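Long-range contacts in homoprotocatechuate 2,3-dioxygenase (Brevibacterium fuscum, PDB 4Z6M), which probably uses an iron(II) ion and dioxygen to open the aromatic ring of homoprotocatechuate, an extradiol cleavage beside the two ring hydroxyls: residues V151-F156 with V215-H220; F254-L259 with I266-Q271; V287-R292 with F339-A344; V332-D337 with G353-G358. The protein carries 1 engineered substitution. All blocks are in the same frame, centred on the assembly; numbering follows the deposited sequence. Where two conformers were deposited one is given.

Contact 1 (V151-F156 with V215-H220); sequences VRLDHF and VAFSTH. With FE2 (Fe (II) ion), chain E.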
# COMPACT_ATOMS: atom_id res chain seq x y z
N VAL A 151 -2.44 -4.01 -14.97
CA VAL A 151 -1.41 -5.05 -15.13
C VAL A 151 -1.84 -6.29 -15.91
O VAL A 151 -1.00 -6.92 -16.53
CB VAL A 151 -0.79 -5.44 -13.76
CG1 VAL A 151 -0.23 -4.21 -13.07
CG2 VAL A 151 -1.78 -6.14 -12.86
N ARG A 152 -3.15 -6.60 -15.90
CA ARG A 152 -3.68 -7.77 -16.61
C ARG A 152 -5.08 -7.45 -17.09
O ARG A 152 -5.77 -6.62 -16.48
CB ARG A 152 -3.77 -9.00 -15.71
CG ARG A 152 -2.44 -9.62 -15.32
CD ARG A 152 -2.67 -10.90 -14.54
NE ARG A 152 -3.29 -10.62 -13.25
CZ ARG A 152 -2.63 -10.17 -12.18
NH1 ARG A 152 -1.32 -9.98 -12.24
NH2 ARG A 152 -3.28 -9.94 -11.05
N LEU A 153 -5.52 -8.12 -18.15
CA LEU A 153 -6.94 -8.28 -18.40
C LEU A 153 -7.47 -9.35 -17.46
O LEU A 153 -6.91 -10.45 -17.42
CB LEU A 153 -7.17 -8.72 -19.84
CG LEU A 153 -8.64 -8.96 -20.20
CD1 LEU A 153 -9.41 -7.66 -20.17
CD2 LEU A 153 -8.74 -9.64 -21.54
N ASP A 154 -8.56 -9.07 -16.77
CA ASP A 154 -9.11 -10.08 -15.86
C ASP A 154 -10.37 -10.81 -16.33
O ASP A 154 -10.42 -12.05 -16.23
CB ASP A 154 -9.37 -9.53 -14.48
CG ASP A 154 -9.64 -10.65 -13.48
OD1 ASP A 154 -8.68 -11.35 -13.07
OD2 ASP A 154 -10.83 -10.89 -13.18
N HIS A 155 -11.38 -10.09 -16.83
CA HIS A 155 -12.61 -10.75 -17.20
C HIS A 155 -13.52 -9.87 -18.03
O HIS A 155 -13.31 -8.66 -18.15
CB HIS A 155 -13.38 -11.23 -15.94
CG HIS A 155 -13.87 -10.14 -15.02
ND1 HIS A 155 -13.15 -9.71 -13.93
CD2 HIS A 155 -15.05 -9.47 -14.97
CE1 HIS A 155 -13.85 -8.81 -13.27
NE2 HIS A 155 -15.01 -8.65 -13.88
N PHE A 156 -14.55 -10.50 -18.58
CA PHE A 156 -15.70 -9.84 -19.17
C PHE A 156 -16.91 -10.05 -18.29
O PHE A 156 -16.95 -10.97 -17.47
CB PHE A 156 -16.02 -10.45 -20.55
CG PHE A 156 -14.83 -10.58 -21.47
CD1 PHE A 156 -14.02 -9.49 -21.79
CD2 PHE A 156 -14.53 -11.82 -22.03
CE1 PHE A 156 -12.97 -9.63 -22.67
CE2 PHE A 156 -13.47 -11.96 -22.90
CZ PHE A 156 -12.70 -10.87 -23.21
N VAL A 215 -15.68 -4.68 -19.27
CA VAL A 215 -14.40 -5.37 -19.36
C VAL A 215 -13.63 -4.96 -18.11
O VAL A 215 -13.64 -3.79 -17.75
CB VAL A 215 -13.64 -4.91 -20.62
CG1 VAL A 215 -12.29 -5.59 -20.72
CG2 VAL A 215 -14.47 -5.16 -21.87
N ALA A 216 -12.94 -5.92 -17.49
CA ALA A 216 -12.19 -5.67 -16.26
C ALA A 216 -10.71 -5.88 -16.42
O ALA A 216 -10.28 -6.91 -16.96
CB ALA A 216 -12.69 -6.58 -15.15
N PHE A 217 -9.94 -4.91 -15.91
CA PHE A 217 -8.50 -4.99 -15.82
C PHE A 217 -8.08 -5.02 -14.36
O PHE A 217 -8.71 -4.41 -13.51
CB PHE A 217 -7.84 -3.79 -16.48
CG PHE A 217 -7.96 -3.79 -17.97
CD1 PHE A 217 -9.05 -3.19 -18.59
CD2 PHE A 217 -6.96 -4.37 -18.75
CE1 PHE A 217 -9.16 -3.20 -19.96
CE2 PHE A 217 -7.07 -4.38 -20.13
CZ PHE A 217 -8.18 -3.79 -20.72
N SER A 218 -6.98 -5.72 -14.08
CA SER A 218 -6.39 -5.82 -12.74
C SER A 218 -5.35 -4.75 -12.49
O SER A 218 -4.70 -4.29 -13.42
CB SER A 218 -5.70 -7.17 -12.53
OG SER A 218 -6.55 -8.27 -12.77
N THR A 219 -5.16 -4.41 -11.22
CA THR A 219 -3.96 -3.72 -10.74
C THR A 219 -3.23 -4.65 -9.76
O THR A 219 -3.76 -5.67 -9.33
CB THR A 219 -4.31 -2.44 -9.98
OG1 THR A 219 -5.14 -2.78 -8.85
CG2 THR A 219 -5.02 -1.42 -10.88
N HIS A 220 -2.02 -4.26 -9.38
CA HIS A 220 -1.29 -4.97 -8.35
C HIS A 220 -1.91 -4.78 -6.98
O HIS A 220 -2.09 -5.75 -6.23
CB HIS A 220 0.18 -4.50 -8.31
CG HIS A 220 1.01 -5.00 -9.43
ND1 HIS A 220 1.83 -4.18 -10.16
CD2 HIS A 220 1.14 -6.25 -9.96
CE1 HIS A 220 2.45 -4.89 -11.09
NE2 HIS A 220 2.05 -6.15 -10.98
FE FE2 E . -16.70 -7.61 -12.88
O HOH W 1 -6.39 -9.43 -10.09
O HOH W 2 -6.18 -11.04 -14.02
O HOH W 3 -15.94 -8.15 -10.93
O HOH W 4 -17.82 -9.44 -13.10
O HOH W 5 -18.42 -6.86 -11.72

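Contact 2 (F254-L259 with I266-Q271); sequences FYLYIL and IEIYTQ. With FE2 (Fe (II) ion), chain E.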
# COMPACT_ATOMS: atom_id res chain seq x y z
N PHE A 254 -11.14 -5.89 -4.64
CA PHE A 254 -11.26 -4.44 -4.54
C PHE A 254 -11.57 -3.94 -5.98
O PHE A 254 -11.01 -4.49 -6.94
CB PHE A 254 -9.96 -3.87 -3.98
CG PHE A 254 -10.05 -2.45 -3.49
CD1 PHE A 254 -10.47 -2.18 -2.22
CD2 PHE A 254 -9.68 -1.39 -4.30
CE1 PHE A 254 -10.54 -0.88 -1.77
CE2 PHE A 254 -9.77 -0.10 -3.86
CZ PHE A 254 -10.20 0.15 -2.59
N TYR A 255 -12.44 -2.95 -6.13
CA TYR A 255 -12.98 -2.63 -7.45
C TYR A 255 -13.29 -1.16 -7.64
O TYR A 255 -13.42 -0.38 -6.68
CB TYR A 255 -14.27 -3.43 -7.68
CG TYR A 255 -15.47 -2.92 -6.91
CD1 TYR A 255 -16.26 -1.91 -7.41
CD2 TYR A 255 -15.83 -3.44 -5.66
CE1 TYR A 255 -17.35 -1.42 -6.73
CE2 TYR A 255 -16.92 -2.96 -4.97
CZ TYR A 255 -17.68 -1.93 -5.49
OH TYR A 255 -18.80 -1.47 -4.82
N LEU A 256 -13.49 -0.82 -8.92
CA LEU A 256 -13.90 0.50 -9.36
C LEU A 256 -14.57 0.34 -10.72
O LEU A 256 -14.08 -0.44 -11.52
CB LEU A 256 -12.69 1.42 -9.51
CG LEU A 256 -12.95 2.85 -10.01
CD1 LEU A 256 -13.78 3.64 -9.02
CD2 LEU A 256 -11.65 3.52 -10.35
N TYR A 257 -15.66 1.07 -10.98
CA TYR A 257 -16.22 1.11 -12.33
C TYR A 257 -16.18 2.54 -12.89
O TYR A 257 -16.63 3.48 -12.23
CB TYR A 257 -17.68 0.62 -12.36
CG TYR A 257 -17.83 -0.80 -11.88
CD1 TYR A 257 -17.67 -1.90 -12.72
CD2 TYR A 257 -18.11 -1.06 -10.53
CE1 TYR A 257 -17.83 -3.19 -12.26
CE2 TYR A 257 -18.25 -2.33 -10.07
CZ TYR A 257 -18.11 -3.39 -10.93
OH TYR A 257 -18.25 -4.64 -10.42
N ILE A 258 -15.65 2.67 -14.10
CA ILE A 258 -15.54 3.93 -14.78
C ILE A 258 -16.15 3.79 -16.18
O ILE A 258 -16.36 2.67 -16.68
CB ILE A 258 -14.08 4.45 -14.82
CG1 ILE A 258 -13.19 3.49 -15.60
CG2 ILE A 258 -13.57 4.66 -13.39
CD1 ILE A 258 -11.74 3.88 -15.65
N LEU A 259 -16.39 4.93 -16.81
CA LEU A 259 -17.05 4.97 -18.12
C LEU A 259 -16.16 5.62 -19.17
O LEU A 259 -15.72 6.73 -18.98
CB LEU A 259 -18.38 5.72 -18.04
CG LEU A 259 -19.38 5.16 -17.04
CD1 LEU A 259 -20.53 6.11 -16.90
CD2 LEU A 259 -19.85 3.76 -17.40
N ILE A 266 -15.68 0.11 -17.80
CA ILE A 266 -14.45 -0.59 -17.48
C ILE A 266 -14.41 -0.77 -15.96
O ILE A 266 -14.62 0.20 -15.21
CB ILE A 266 -13.21 0.20 -17.94
CG1 ILE A 266 -13.32 0.49 -19.45
CG2 ILE A 266 -11.94 -0.54 -17.61
CD1 ILE A 266 -13.32 -0.72 -20.35
N GLU A 267 -14.16 -1.99 -15.52
CA GLU A 267 -13.90 -2.27 -14.11
C GLU A 267 -12.38 -2.35 -13.92
O GLU A 267 -11.66 -2.94 -14.74
CB GLU A 267 -14.54 -3.59 -13.69
CG GLU A 267 -14.46 -3.86 -12.20
CD GLU A 267 -15.09 -5.16 -11.78
OE1 GLU A 267 -15.56 -5.91 -12.65
OE2 GLU A 267 -15.08 -5.45 -10.55
N ILE A 268 -11.94 -1.83 -12.78
CA ILE A 268 -10.59 -2.04 -12.29
C ILE A 268 -10.71 -2.90 -11.03
O ILE A 268 -11.61 -2.69 -10.25
CB ILE A 268 -9.86 -0.71 -11.97
CG1 ILE A 268 -10.19 0.42 -12.98
CG2 ILE A 268 -8.37 -1.02 -11.84
CD1 ILE A 268 -9.72 0.14 -14.37
N TYR A 269 -9.84 -3.90 -10.88
CA TYR A 269 -10.10 -5.04 -10.04
C TYR A 269 -8.80 -5.55 -9.44
O TYR A 269 -7.76 -5.58 -10.12
CB TYR A 269 -10.69 -6.12 -10.93
CG TYR A 269 -11.16 -7.43 -10.39
CD1 TYR A 269 -12.48 -7.60 -9.99
CD2 TYR A 269 -10.33 -8.53 -10.41
CE1 TYR A 269 -12.94 -8.85 -9.62
CE2 TYR A 269 -10.79 -9.77 -10.03
CZ TYR A 269 -12.11 -9.93 -9.63
OH TYR A 269 -12.60 -11.17 -9.30
N THR A 270 -8.81 -5.98 -8.19
CA THR A 270 -7.60 -6.65 -7.66
C THR A 270 -7.93 -7.56 -6.50
O THR A 270 -8.86 -7.30 -5.75
CB THR A 270 -6.49 -5.64 -7.27
OG1 THR A 270 -5.25 -6.33 -7.06
CG2 THR A 270 -6.85 -4.83 -6.02
N GLN A 271 -7.15 -8.64 -6.38
CA GLN A 271 -7.05 -9.44 -5.14
C GLN A 271 -8.27 -10.30 -4.85
O GLN A 271 -8.68 -10.46 -3.70
CB GLN A 271 -6.62 -8.59 -3.95
CG GLN A 271 -5.18 -8.14 -4.13
CD GLN A 271 -4.77 -6.99 -3.23
OE1 GLN A 271 -5.24 -6.88 -2.10
NE2 GLN A 271 -3.89 -6.15 -3.72
FE FE2 E . -16.70 -7.61 -12.88
O HOH W 3 -15.94 -8.15 -10.93
O HOH W 4 -17.82 -9.44 -13.10
O HOH W 5 -18.42 -6.86 -11.72

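Contact 3 (V287-R292 with F339-A344); sequences VHDNQR and FSFTRA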
# COMPACT_ATOMS: atom_id res chain seq x y z
N VAL A 287 -29.87 -12.23 -2.92
CA VAL A 287 -29.94 -10.93 -3.60
C VAL A 287 -30.20 -9.76 -2.65
O VAL A 287 -29.89 -8.63 -2.97
CB VAL A 287 -31.00 -10.98 -4.74
CG1 VAL A 287 -32.42 -10.98 -4.17
CG2 VAL A 287 -30.79 -9.89 -5.77
N HIS A 288 -30.85 -10.03 -1.51
CA HIS A 288 -31.18 -8.98 -0.56
C HIS A 288 -30.07 -8.71 0.44
O HIS A 288 -30.21 -7.80 1.26
CB HIS A 288 -32.48 -9.28 0.17
CG HIS A 288 -33.63 -9.53 -0.75
ND1 HIS A 288 -34.37 -8.52 -1.31
CD2 HIS A 288 -34.14 -10.69 -1.22
CE1 HIS A 288 -35.30 -9.05 -2.09
NE2 HIS A 288 -35.17 -10.36 -2.06
N ASP A 289 -28.96 -9.43 0.36
CA ASP A 289 -27.82 -9.22 1.28
C ASP A 289 -27.04 -7.98 0.81
O ASP A 289 -26.44 -7.99 -0.27
CB ASP A 289 -26.94 -10.47 1.23
CG ASP A 289 -25.75 -10.42 2.17
OD1 ASP A 289 -25.32 -9.32 2.55
OD2 ASP A 289 -25.24 -11.51 2.49
N ASN A 290 -27.11 -6.91 1.59
CA ASN A 290 -26.51 -5.65 1.21
C ASN A 290 -24.99 -5.65 1.28
O ASN A 290 -24.41 -4.64 0.95
CB ASN A 290 -27.05 -4.52 2.09
CG ASN A 290 -26.72 -3.15 1.55
OD1 ASN A 290 -27.03 -2.83 0.39
ND2 ASN A 290 -26.08 -2.33 2.37
N GLN A 291 -24.36 -6.77 1.62
CA GLN A 291 -22.90 -6.90 1.50
C GLN A 291 -22.44 -7.72 0.29
O GLN A 291 -21.24 -7.95 0.13
CB GLN A 291 -22.27 -7.44 2.80
CG GLN A 291 -22.52 -6.55 4.00
CD GLN A 291 -21.77 -6.90 5.29
OE1 GLN A 291 -21.99 -6.26 6.32
NE2 GLN A 291 -20.95 -7.92 5.27
N ARG A 292 -23.37 -8.13 -0.57
CA ARG A 292 -23.00 -9.07 -1.62
C ARG A 292 -22.22 -8.39 -2.75
O ARG A 292 -21.36 -9.02 -3.35
CB ARG A 292 -24.23 -9.78 -2.19
CG ARG A 292 -25.04 -8.91 -3.14
CD ARG A 292 -26.50 -9.31 -3.35
NE ARG A 292 -27.12 -8.39 -4.29
CZ ARG A 292 -27.48 -7.16 -3.96
NH1 ARG A 292 -27.40 -6.75 -2.70
NH2 ARG A 292 -27.95 -6.33 -4.88
N PHE A 339 -35.96 -4.36 -0.96
CA PHE A 339 -35.51 -4.63 0.39
C PHE A 339 -34.07 -5.09 0.35
O PHE A 339 -33.69 -5.89 -0.51
CB PHE A 339 -36.38 -5.72 1.02
CG PHE A 339 -35.95 -6.11 2.39
CD1 PHE A 339 -36.27 -5.31 3.49
CD2 PHE A 339 -35.24 -7.28 2.60
CE1 PHE A 339 -35.85 -5.69 4.76
CE2 PHE A 339 -34.82 -7.65 3.86
CZ PHE A 339 -35.13 -6.85 4.94
N SER A 340 -33.28 -4.64 1.31
CA SER A 340 -32.01 -5.28 1.62
C SER A 340 -31.72 -5.30 3.10
O SER A 340 -32.29 -4.51 3.87
CB SER A 340 -30.85 -4.64 0.85
OG SER A 340 -30.47 -3.38 1.39
N PHE A 341 -30.83 -6.20 3.51
CA PHE A 341 -30.46 -6.36 4.91
C PHE A 341 -28.96 -6.28 5.10
O PHE A 341 -28.19 -6.57 4.18
CB PHE A 341 -31.02 -7.66 5.51
CG PHE A 341 -30.51 -8.92 4.86
CD1 PHE A 341 -29.27 -9.43 5.19
CD2 PHE A 341 -31.26 -9.59 3.92
CE1 PHE A 341 -28.78 -10.57 4.58
CE2 PHE A 341 -30.78 -10.73 3.32
CZ PHE A 341 -29.55 -11.24 3.66
N THR A 342 -28.56 -5.95 6.32
CA THR A 342 -27.16 -6.06 6.74
C THR A 342 -26.91 -7.42 7.40
O THR A 342 -25.97 -8.12 7.07
CB THR A 342 -26.76 -4.93 7.68
OG1 THR A 342 -26.93 -3.66 7.02
CG2 THR A 342 -25.30 -5.07 8.11
N ARG A 343 -27.82 -7.80 8.30
CA ARG A 343 -27.79 -9.10 8.93
C ARG A 343 -29.11 -9.78 8.65
O ARG A 343 -30.18 -9.22 8.90
CB ARG A 343 -27.60 -8.94 10.44
CG ARG A 343 -26.26 -8.38 10.86
CD ARG A 343 -26.27 -7.80 12.27
NE ARG A 343 -27.12 -6.63 12.38
CZ ARG A 343 -26.75 -5.38 12.10
NH1 ARG A 343 -25.51 -5.11 11.72
NH2 ARG A 343 -27.66 -4.40 12.19
N ALA A 344 -29.04 -11.03 8.16
CA ALA A 344 -30.26 -11.75 7.82
C ALA A 344 -31.14 -11.87 9.04
O ALA A 344 -30.68 -12.20 10.13
CB ALA A 344 -29.93 -13.13 7.25
O HOH W 6 -25.10 -2.90 5.10

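Contact 4 (V332-D337 with G353-G358); sequences VTIGAD and GQASKG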
# COMPACT_ATOMS: atom_id res chain seq x y z
N VAL A 332 -35.82 -5.36 -6.79
CA VAL A 332 -36.02 -6.12 -5.56
C VAL A 332 -35.12 -5.66 -4.43
O VAL A 332 -35.37 -6.02 -3.27
CB VAL A 332 -35.92 -7.64 -5.77
CG1 VAL A 332 -36.87 -8.10 -6.87
CG2 VAL A 332 -34.50 -8.11 -6.06
N THR A 333 -34.08 -4.85 -4.73
CA THR A 333 -33.15 -4.39 -3.70
C THR A 333 -33.24 -2.91 -3.36
O THR A 333 -33.19 -2.55 -2.18
CB THR A 333 -31.70 -4.74 -4.05
OG1 THR A 333 -31.27 -4.04 -5.25
CG2 THR A 333 -31.53 -6.23 -4.21
N ILE A 334 -33.31 -2.04 -4.38
CA ILE A 334 -33.22 -0.59 -4.15
C ILE A 334 -34.36 0.21 -4.74
O ILE A 334 -34.40 1.42 -4.56
CB ILE A 334 -31.87 0.02 -4.63
CG1 ILE A 334 -31.63 -0.22 -6.12
CG2 ILE A 334 -30.71 -0.57 -3.85
CD1 ILE A 334 -30.36 0.47 -6.64
N GLY A 335 -35.28 -0.44 -5.44
CA GLY A 335 -36.44 0.23 -5.99
C GLY A 335 -37.48 0.48 -4.91
O GLY A 335 -37.28 0.17 -3.73
N ALA A 336 -38.61 1.06 -5.32
CA ALA A 336 -39.61 1.52 -4.37
C ALA A 336 -40.24 0.39 -3.54
O ALA A 336 -40.71 0.63 -2.44
CB ALA A 336 -40.70 2.27 -5.10
N ASP A 337 -40.25 -0.83 -4.08
CA ASP A 337 -40.74 -1.98 -3.36
C ASP A 337 -39.63 -2.97 -3.00
O ASP A 337 -39.90 -4.15 -2.74
CB ASP A 337 -41.84 -2.68 -4.17
CG ASP A 337 -43.08 -1.81 -4.37
OD1 ASP A 337 -43.43 -1.03 -3.45
OD2 ASP A 337 -43.70 -1.90 -5.44
N GLY A 353 -37.55 -0.04 0.40
CA GLY A 353 -37.95 0.92 -0.62
C GLY A 353 -36.92 2.01 -0.88
O GLY A 353 -37.24 3.07 -1.40
N GLN A 354 -35.66 1.74 -0.52
CA GLN A 354 -34.59 2.70 -0.71
C GLN A 354 -33.27 1.97 -0.76
O GLN A 354 -33.22 0.76 -0.50
CB GLN A 354 -34.60 3.75 0.41
CG GLN A 354 -34.55 3.21 1.82
CD GLN A 354 -34.83 4.30 2.85
OE1 GLN A 354 -34.66 5.49 2.59
NE2 GLN A 354 -35.27 3.89 4.03
N ALA A 355 -32.22 2.69 -1.14
CA ALA A 355 -30.88 2.19 -1.08
C ALA A 355 -30.31 2.35 0.32
O ALA A 355 -30.91 2.98 1.18
CB ALA A 355 -30.02 2.89 -2.11
N SER A 356 -29.13 1.79 0.53
CA SER A 356 -28.41 1.96 1.77
C SER A 356 -27.85 3.39 1.90
O SER A 356 -27.85 4.17 0.93
CB SER A 356 -27.30 0.95 1.81
OG SER A 356 -26.45 1.13 0.69
N LYS A 357 -27.41 3.71 3.11
CA LYS A 357 -26.67 4.93 3.43
C LYS A 357 -27.48 6.22 3.23
O LYS A 357 -26.92 7.31 3.10
CB LYS A 357 -25.34 5.03 2.67
CG LYS A 357 -24.50 3.78 2.58
CD LYS A 357 -23.94 3.30 3.88
CE LYS A 357 -22.95 2.15 3.66
NZ LYS A 357 -22.74 1.34 4.87
N GLY A 358 -28.80 6.10 3.22
CA GLY A 358 -29.65 7.29 3.24
C GLY A 358 -30.18 7.76 1.90
O GLY A 358 -30.78 8.83 1.84
O HOH W 7 -31.46 -1.40 -0.31
O HOH W 8 -35.70 3.73 -3.95

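Contact 1 (V151-F156 with V215-H220)
V151 N donates to S218 O, S218 N to R152 O and A216 N to H155 O in antiparallel register, while A216 O takes a firm bond from D154 N (2.8 Å) and a weak one from H155 N. Since D154 and H155 both face A216, the strand carries a classic beta bulge here. H155 ND1 donates to the anti lone pair of D154 OD2 (2.7 Å, 168°), almost in the imidazole plane. H155 NE2 binds the iron at 2.2 Å, and the D154 bond helps hold the ring in that orientation.

CH-pi contacts make up the apolar part. A216 CB presses on one face of the H155 ring, 3.1 Å from CE1 of H155, a tight fit. V151 CG1 lies over the H220 ring, 3.4 Å from H220 CE1, and L153 CD1 covers a face of F217 while touching V215 CG1.

Water joins the polar ends: in the conformers described, one molecule accepts from R152 NE and donates to D154 OD1, also bonding S218 OG. R152 NH1 forms a salt bridge with E57.

H214 and E267 complete the protein ligands of the facial triad of two histidines and one carboxylate. Strands 152-160 and 211-218 are neighbours in the nine-stranded sheet; strand 265-270 flanks 211-218, and L153, F156 and V215 pack on strand 15-25.

Contact 2 (F254-L259 with I266-Q271)
With CG anti to the backbone N (chi1 -173°) and the chain fully extended beyond it, E267 runs out beside Y257, whose CG is anti to its own carbonyl carbon. The two side chains lie side by side and point the same way, ring and carboxylate planes 31° apart; Y257 CE1 is 3.4 Å from E267 CD. E267 OE1 binds the iron at 2.1 Å, whereas E267 OE2 accepts from H248 and, weakly, from an iron-bound water. Both carboxylate oxygens are therefore engaged, which holds the group in its orientation. Y255 CB also touches E267 OE2, at 3.6 Å.

On the other face of the sheet the fit is apolar. I258 CG1 meets I266 CB (4.0 Å), L256 and I268 approach through their CB atoms, and F254 CB rests against T270 CG2 at 3.8 Å.

The pairs F254-T270, L256-I268 and I258-I266 each exchange two backbone hydrogen bonds, giving a regular antiparallel ladder; L256 N to I268 O is the most bent, at 134°. Strands 254-259 and 265-270 form a beta hairpin that presents the carboxylate of the facial triad. Strand 265-270 borders 211-218, strand 254-259 borders 244-247, and helix 222-234 packs against F254, L256 and I268.

Contact 3 (V287-R292 with F339-A344)
F341 lays one face of its ring over the H288-D289 backbone: D289 CA makes a CH-pi contact, 3.6 Å from F341 CZ, and H288 O lies over the same face, 3.4 Å from F341 CD2. A344 CA covers the opposite face, so the phenyl group is sandwiched between main-chain atoms. The first torsion of F341 (chi1 62°) puts CG between its backbone N and carbonyl carbon, where F341 CG is 3.8 Å from H288 O.

Three hydrogen bonds clamp the segments. F341 N donates to H288 O and N290 N to F341 O, both 2.8 Å, bracketing D289. H288 ND1 donates to F339 O (165°) within its ring plane but from above the carbonyl plane. A water accepting from N290 ND2 and donating to T342 OG1 adds a bridge; these two atoms are also held by G297 and G349, respectively.

D289 organises its own loop: its OD1 accepts from Q291 N (2.9 Å), while its carbonyl oxygen receives R292 N and R292 NH1 from opposite faces. D289 OD1 also forms a salt bridge with R236 of the third subunit, and Q291 bonds S238 there. The arrangement is an Asx turn combined with a type I beta turn from D289 to R292, bridged to F341 at a subunit interface.

Contact 4 (V332-D337 with G353-G358)
G353 opens the contact by setting its CA against two carbonyl oxygens of 332-337: G353 CA makes a CA-H...O contact with G335 O at 3.3 Å and lies equally close to A336 O. Its backbone angles (phi 68°) favour glycine, and a CB at this position would collide with A336 O. G353 O receives a water that donates also to I334 O, 2.7 Å from that oxygen, linking the two carbonyls.

Q354 takes part through its backbone. Its carbonyl oxygen and T333 O lie 3.7 Å apart, and a second water donates to both, 2.8 Å from Q354 O and likewise from T333 O. Two acceptors that could not bond each other are thus joined by a shared donor. The helix 329-333 ends here, I334 being the first residue to leave helical geometry, and these waters connect its C-terminal exit to the loop between strands 351-352 and 359-361.

A355 supplies the apolar touch: its CB and CA each lie 3.9 Å from I334 CG2, the branch anti to the carbonyl carbon of I334. I334 also packs on L361. Farther on, S356 turns to G297, its OG bonded to that residue's carbonyl, and K357 NZ reaches W296 O of its own chain and I241 O of the third subunit.

Overall arrangement
Along the chain, contact 1 closes before contact 2 opens, and both precede contacts 3 and 4, whose segments alternate. Contacts 1 and 2 have centres 8 Å apart in one mixed sheet, where strands 211-218 and 265-270 are neighbours; F217 N to E267 O (2.9 Å) probably joins them, and together they supply two of the three protein ligands of the iron. Contacts 3 and 4, centres 11 Å apart, lie in the C-terminal region, linked by a probable hydrogen bond from F339 N to V332 O. Both touch the third subunit, as does contact 2 through F254. Contact 2 is about 22 Å from contact 3, centre to centre, so contacts 3 and 4 lie apart from the iron site.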